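Local coordinates for protein chaperone SycD (PDB 4NRH) that probably acts as a type III secretion chaperone of the LcrH/SycD family, working with the gatekeeper protein CopN to direct translocator secretion, at residues 151-154 and 155-159. Sequence-based numbering, arbitrary orientation.
Sequences LEMA and WVRAQ
The carbonyl oxygen Met-153 O is gripped twice by one residue a turn further on. Arg-157 NH1 reaches it at 2.9 Å, while the backbone Arg-157 N, at 3.4 Å, adds only a weak bond. NH1 does not approach head-on: the C=O...N angle is 116° and the donor is tilted from the carbonyl plane, so the guanidinium comes to the oxygen from the flank, near its own edge but with the oxygen a little out of its plane. The side chain gets there by running extended from CG to NE, with CG set beside the backbone N (chi1 -70°), and then turning its guanidinium back toward the preceding turn. Met-153 lies alongside and points the same way, its CB and CG each 3.7 Å from Arg-157 NH1. The other end of the guanidinium is taken by Asp-125, whose salt bridge to NH2 helps fix its rotation. This is the end of helix 147-158 in a chaperone that carries a tetratricopeptide repeat; helices 129-140 and 165-174 both pack against this part. Ordinary i to i+4 bonds run from Trp-155 N to Leu-151 O and from Val-156 N to Glu-152 O, but at the C-terminal end Ala-158 N makes only a weak, bent one to Ala-154 O, just before Gln-159 leaves helical geometry. On another side of the helix, Glu-152 bends at chi2, bringing its carboxylate over the next turn. There OE2 stands 3.8 Å from Trp-155 CD1, with carboxylate and indole planes 45° apart, and OE1 lies 3.7 Å from the methyl Val-156 CG2. Arg-175 serves both neighbours, through a salt bridge to Glu-152 OE2 and a cation-pi contact with the Trp-155 ring; Gln-159 CD sits 3.7 Å above one face of that indole, toward its rim.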
loop_
_atom_site.group_PDB
_atom_site.type_symbol
_atom_site.label_atom_id
_atom_site.label_comp_id
_atom_site.label_asym_id
_atom_site.label_seq_id
_atom_site.Cartn_x
_atom_site.Cartn_y
_atom_site.Cartn_z
ATOM N N LEU D 151 8.371 -34.543 19.621
ATOM C CA LEU D 151 8.677 -35.904 19.196
ATOM C C LEU D 151 7.548 -36.857 19.576
ATOM O O LEU D 151 7.149 -37.712 18.784
ATOM C CB LEU D 151 9.995 -36.379 19.815
ATOM C CG LEU D 151 10.950 -37.210 18.949
ATOM C CD1 LEU D 151 11.558 -38.347 19.760
ATOM C CD2 LEU D 151 10.276 -37.739 17.688
ATOM N N GLU D 152 7.043 -36.709 20.797
ATOM C CA GLU D 152 5.938 -37.530 21.279
ATOM C C GLU D 152 4.672 -37.312 20.452
ATOM O O GLU D 152 3.944 -38.261 20.160
ATOM C CB GLU D 152 5.657 -37.237 22.756
ATOM C CG GLU D 152 4.382 -37.871 23.294
ATOM C CD GLU D 152 4.494 -39.376 23.471
ATOM O OE1 GLU D 152 3.460 -40.018 23.749
ATOM O OE2 GLU D 152 5.613 -39.917 23.336
ATOM N N MET D 153 4.417 -36.062 20.075
ATOM C CA MET D 153 3.242 -35.730 19.276
ATOM C C MET D 153 3.319 -36.387 17.904
ATOM O O MET D 153 2.311 -36.854 17.372
ATOM C CB MET D 153 3.095 -34.216 19.127
ATOM C CG MET D 153 2.183 -33.581 20.162
ATOM S SD MET D 153 2.302 -31.784 20.191
ATOM C CE MET D 153 1.358 -31.409 21.666
ATOM N N ALA D 154 4.518 -36.415 17.332
ATOM C CA ALA D 154 4.748 -37.122 16.080
ATOM C C ALA D 154 4.545 -38.617 16.289
ATOM O O ALA D 154 3.911 -39.286 15.478
ATOM C CB ALA D 154 6.144 -36.836 15.552
ATOM N N TRP D 155 5.091 -39.124 17.392
ATOM C CA TRP D 155 5.011 -40.539 17.741
ATOM C C TRP D 155 3.574 -41.050 17.819
ATOM O O TRP D 155 3.255 -42.107 17.274
ATOM C CB TRP D 155 5.721 -40.790 19.074
ATOM C CG TRP D 155 5.520 -42.173 19.609
ATOM C CD1 TRP D 155 4.813 -42.525 20.722
ATOM C CD2 TRP D 155 6.031 -43.392 19.056
ATOM N NE1 TRP D 155 4.852 -43.887 20.897
ATOM C CE2 TRP D 155 5.594 -44.442 19.889
ATOM C CE3 TRP D 155 6.816 -43.697 17.941
ATOM C CZ2 TRP D 155 5.915 -45.774 19.638
ATOM C CZ3 TRP D 155 7.134 -45.020 17.695
ATOM C CH2 TRP D 155 6.684 -46.043 18.540
ATOM N N VAL D 156 2.720 -40.303 18.514
ATOM C CA VAL D 156 1.316 -40.671 18.675
ATOM C C VAL D 156 0.627 -40.805 17.319
ATOM O O VAL D 156 -0.125 -41.751 17.079
ATOM C CB VAL D 156 0.563 -39.633 19.537
ATOM C CG1 VAL D 156 -0.942 -39.838 19.439
ATOM C CG2 VAL D 156 1.020 -39.718 20.986
ATOM N N ARG D 157 0.905 -39.855 16.433
ATOM C CA ARG D 157 0.295 -39.827 15.109
ATOM C C ARG D 157 0.951 -40.810 14.140
ATOM O O ARG D 157 0.344 -41.200 13.142
ATOM C CB ARG D 157 0.359 -38.409 14.539
ATOM C CG ARG D 157 -0.554 -37.423 15.248
ATOM C CD ARG D 157 -0.001 -36.009 15.185
ATOM N NE ARG D 157 -0.891 -35.045 15.828
ATOM C CZ ARG D 157 -0.940 -34.828 17.139
ATOM N NH1 ARG D 157 -0.147 -35.508 17.956
ATOM N NH2 ARG D 157 -1.783 -33.932 17.633
ATOM N N ALA D 158 2.186 -41.207 14.434
ATOM C CA ALA D 158 2.947 -42.068 13.531
ATOM C C ALA D 158 2.639 -43.552 13.720
ATOM O O ALA D 158 2.492 -44.289 12.745
ATOM C CB ALA D 158 4.440 -41.824 13.707
ATOM N N GLN D 159 2.547 -43.988 14.973
ATOM C CA GLN D 159 2.340 -45.402 15.272
ATOM C C GLN D 159 0.969 -45.897 14.819
ATOM O O GLN D 159 0.076 -45.099 14.525
ATOM C CB GLN D 159 2.514 -45.664 16.770
ATOM C CG GLN D 159 1.515 -44.936 17.653
ATOM C CD GLN D 159 1.760 -45.181 19.130
ATOM O OE1 GLN D 159 2.683 -45.904 19.506
ATOM N NE2 GLN D 159 0.930 -44.582 19.976
#